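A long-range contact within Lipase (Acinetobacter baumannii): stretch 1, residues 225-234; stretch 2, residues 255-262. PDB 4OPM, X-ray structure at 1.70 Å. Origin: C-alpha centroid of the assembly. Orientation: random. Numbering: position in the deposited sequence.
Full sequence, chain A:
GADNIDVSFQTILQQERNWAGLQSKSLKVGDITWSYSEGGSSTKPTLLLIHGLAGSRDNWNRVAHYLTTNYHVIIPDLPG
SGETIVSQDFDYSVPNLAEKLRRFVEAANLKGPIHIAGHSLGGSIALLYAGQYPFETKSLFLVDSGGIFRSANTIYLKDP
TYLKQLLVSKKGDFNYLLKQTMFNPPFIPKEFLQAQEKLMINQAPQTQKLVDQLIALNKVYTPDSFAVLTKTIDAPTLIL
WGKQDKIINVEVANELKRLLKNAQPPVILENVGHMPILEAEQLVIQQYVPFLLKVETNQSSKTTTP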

# COMPACT_ATOMS: atom_id res chain seq x y z
N SER A 225 14.33 -11.19 13.49
CA SER A 225 14.49 -11.28 12.02
C SER A 225 14.24 -9.93 11.37
O SER A 225 14.98 -9.52 10.47
CB SER A 225 13.51 -12.30 11.42
OG SER A 225 13.39 -13.48 12.19
N PHE A 226 13.21 -9.22 11.86
CA PHE A 226 12.82 -7.92 11.33
C PHE A 226 13.90 -6.88 11.62
O PHE A 226 14.16 -6.03 10.76
CB PHE A 226 11.47 -7.50 11.92
CG PHE A 226 10.90 -6.26 11.28
CD1 PHE A 226 10.38 -6.29 9.99
CD2 PHE A 226 10.86 -5.06 11.98
CE1 PHE A 226 9.86 -5.14 9.40
CE2 PHE A 226 10.32 -3.91 11.40
CZ PHE A 226 9.83 -3.96 10.11
N ALA A 227 14.56 -6.97 12.79
CA ALA A 227 15.66 -6.07 13.16
C ALA A 227 16.86 -6.29 12.24
O ALA A 227 17.53 -5.32 11.86
CB ALA A 227 16.04 -6.27 14.62
N VAL A 228 17.11 -7.55 11.84
CA VAL A 228 18.21 -7.90 10.92
C VAL A 228 17.92 -7.27 9.54
O VAL A 228 18.81 -6.65 8.95
CB VAL A 228 18.44 -9.44 10.85
CG1 VAL A 228 19.36 -9.82 9.68
CG2 VAL A 228 19.00 -9.97 12.17
N LEU A 229 16.67 -7.37 9.06
CA LEU A 229 16.27 -6.78 7.79
C LEU A 229 16.42 -5.24 7.82
O LEU A 229 17.04 -4.67 6.92
CB LEU A 229 14.82 -7.17 7.44
CG LEU A 229 14.13 -6.35 6.31
CD1 LEU A 229 14.78 -6.61 4.95
CD2 LEU A 229 12.63 -6.63 6.26
N THR A 230 15.83 -4.58 8.83
CA THR A 230 15.83 -3.11 8.92
C THR A 230 17.24 -2.53 9.12
O THR A 230 17.51 -1.44 8.63
CB THR A 230 14.87 -2.60 10.00
OG1 THR A 230 15.21 -3.19 11.26
CG2 THR A 230 13.42 -2.88 9.66
N LYS A 231 18.16 -3.30 9.74
CA LYS A 231 19.56 -2.90 9.94
C LYS A 231 20.25 -2.64 8.58
O LYS A 231 21.13 -1.79 8.50
CB LYS A 231 20.32 -3.99 10.73
CG LYS A 231 21.68 -3.57 11.27
CD LYS A 231 22.33 -4.67 12.08
CE LYS A 231 23.69 -4.25 12.57
NZ LYS A 231 24.42 -5.37 13.23
N THR A 232 19.84 -3.35 7.53
CA THR A 232 20.42 -3.26 6.18
C THR A 232 19.82 -2.10 5.34
O THR A 232 20.31 -1.85 4.23
CB THR A 232 20.25 -4.60 5.43
OG1 THR A 232 18.88 -4.80 5.06
CG2 THR A 232 20.77 -5.81 6.21
N ILE A 233 18.77 -1.42 5.85
CA ILE A 233 18.09 -0.35 5.10
C ILE A 233 18.68 1.04 5.47
O ILE A 233 18.50 1.50 6.59
CB ILE A 233 16.55 -0.41 5.33
CG1 ILE A 233 15.97 -1.76 4.84
CG2 ILE A 233 15.85 0.78 4.62
CD1 ILE A 233 14.55 -2.08 5.31
N ASP A 234 19.36 1.68 4.52
CA ASP A 234 19.98 3.00 4.73
C ASP A 234 19.16 4.11 4.08
O ASP A 234 19.51 5.28 4.24
CB ASP A 234 21.41 3.02 4.15
CG ASP A 234 22.44 2.17 4.88
OD1 ASP A 234 22.14 1.69 6.00
OD2 ASP A 234 23.56 2.01 4.35
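Stretch 2 255-262: ELKRLLKN

Stretch 2 enters as the last turn of a helix, E255 to L259, and leaves helical geometry at L260, whose phi/psi of -102/116 is extended. Stretch 1 behaves alike: it enters in a helix already under way at S225, and by I233 (-94/113) the chain is extended. The two helices run in broadly the same direction, their axes 53° apart and 10.3 Å at closest approach. The nearest CA pairs are CA of T230 and CA of L260, 5.9 Å apart, and CA of D234 and CA of N262, 6.0 Å apart.

Leucines of stretch 2 make its apolar contacts. L259, with chi1 m and chi2 t, points toward stretch 1 and is the most covered residue of the contact: its CD1 lies 3.7 Å from F226 CD2, its CD2 4.0 Å from A227 CB, and its CB 3.5 Å from T230 OG1. L256 brings CD2 to 3.8 Å from F226 CZ, so both leucines meet the phenylalanine ring at its edge. One step on from L259, L260 uses the same m,t rotamer to set CD2 3.8 Å from I233 CB and 3.9 Å from T230 CB.

Polar links finish the contact. The one direct hydrogen bond runs from N262 ND2 to D234 O, 2.7 Å long and nearly straight at 168°. Waters bridge the two stretches. Water 2 donates to L259 O at 2.7 Å and is also hydrogen-bonded to T230 OG1, 3.0 Å away; water 1 accepts from K261 N at 2.9 Å and lies 2.8 Å from T230 O and 2.7 Å from I233 O; water 3 joins N262 N to I233 O, 2.9 Å from each. K261 extends all-trans, its CD 4.0 Å from D234 OD1. The rule is economical: leucines supply stretch 2's apolar side of the contact, and waters and one side-chain amide join its polar groups.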

# COMPACT_ATOMS: atom_id res chain seq x y z
N GLU A 255 9.00 2.35 17.05
CA GLU A 255 9.88 1.20 16.89
C GLU A 255 10.54 1.24 15.49
O GLU A 255 11.77 1.08 15.39
CB GLU A 255 9.11 -0.10 17.11
CG GLU A 255 10.03 -1.30 17.18
CD GLU A 255 9.36 -2.62 17.50
OE1 GLU A 255 8.21 -2.62 17.99
OE2 GLU A 255 10.02 -3.67 17.31
N LEU A 256 9.76 1.52 14.42
CA LEU A 256 10.30 1.64 13.06
C LEU A 256 11.37 2.74 13.00
O LEU A 256 12.42 2.52 12.41
CB LEU A 256 9.20 1.92 12.02
CG LEU A 256 8.37 0.73 11.56
CD1 LEU A 256 7.13 1.20 10.80
CD2 LEU A 256 9.21 -0.24 10.69
N LYS A 257 11.11 3.89 13.68
CA LYS A 257 12.05 5.00 13.77
C LYS A 257 13.37 4.52 14.41
O LYS A 257 14.43 4.82 13.88
CB LYS A 257 11.43 6.17 14.57
CG LYS A 257 12.42 7.28 15.01
CD LYS A 257 12.95 8.07 13.84
CE LYS A 257 13.76 9.27 14.25
NZ LYS A 257 15.14 8.89 14.63
N ARG A 258 13.29 3.75 15.51
CA ARG A 258 14.47 3.23 16.20
C ARG A 258 15.25 2.23 15.33
O ARG A 258 16.48 2.20 15.39
CB ARG A 258 14.07 2.55 17.52
CG ARG A 258 13.57 3.51 18.61
CD ARG A 258 13.48 2.85 19.98
NE ARG A 258 12.51 1.75 20.04
CZ ARG A 258 11.20 1.90 20.29
NH1 ARG A 258 10.69 3.11 20.47
NH2 ARG A 258 10.41 0.84 20.34
N LEU A 259 14.54 1.43 14.52
CA LEU A 259 15.13 0.37 13.69
C LEU A 259 15.77 0.88 12.40
O LEU A 259 16.71 0.24 11.90
CB LEU A 259 14.07 -0.69 13.35
CG LEU A 259 13.62 -1.61 14.50
CD1 LEU A 259 12.42 -2.45 14.09
CD2 LEU A 259 14.76 -2.53 14.99
N LEU A 260 15.27 1.98 11.84
CA LEU A 260 15.78 2.50 10.58
C LEU A 260 16.71 3.69 10.81
O LEU A 260 16.27 4.74 11.29
CB LEU A 260 14.62 2.89 9.66
CG LEU A 260 13.69 1.73 9.24
CD1 LEU A 260 12.38 2.25 8.68
CD2 LEU A 260 14.38 0.80 8.23
N LYS A 261 18.00 3.51 10.44
CA LYS A 261 19.11 4.46 10.58
C LYS A 261 18.76 5.89 10.10
O LYS A 261 19.06 6.85 10.81
CB LYS A 261 20.33 3.94 9.78
CG LYS A 261 21.62 4.72 9.98
CD LYS A 261 22.74 4.15 9.12
CE LYS A 261 24.05 4.89 9.31
NZ LYS A 261 25.16 4.25 8.54
N ASN A 262 18.16 6.02 8.92
CA ASN A 262 17.87 7.32 8.32
C ASN A 262 16.38 7.64 8.28
O ASN A 262 15.91 8.36 7.40
CB ASN A 262 18.52 7.40 6.93
CG ASN A 262 20.04 7.41 7.05
OD1 ASN A 262 20.61 8.12 7.89
ND2 ASN A 262 20.72 6.57 6.28
O HOH W 1 18.80 1.00 9.26
O HOH W 2 17.65 -2.20 12.63
O HOH W 3 17.18 4.09 6.97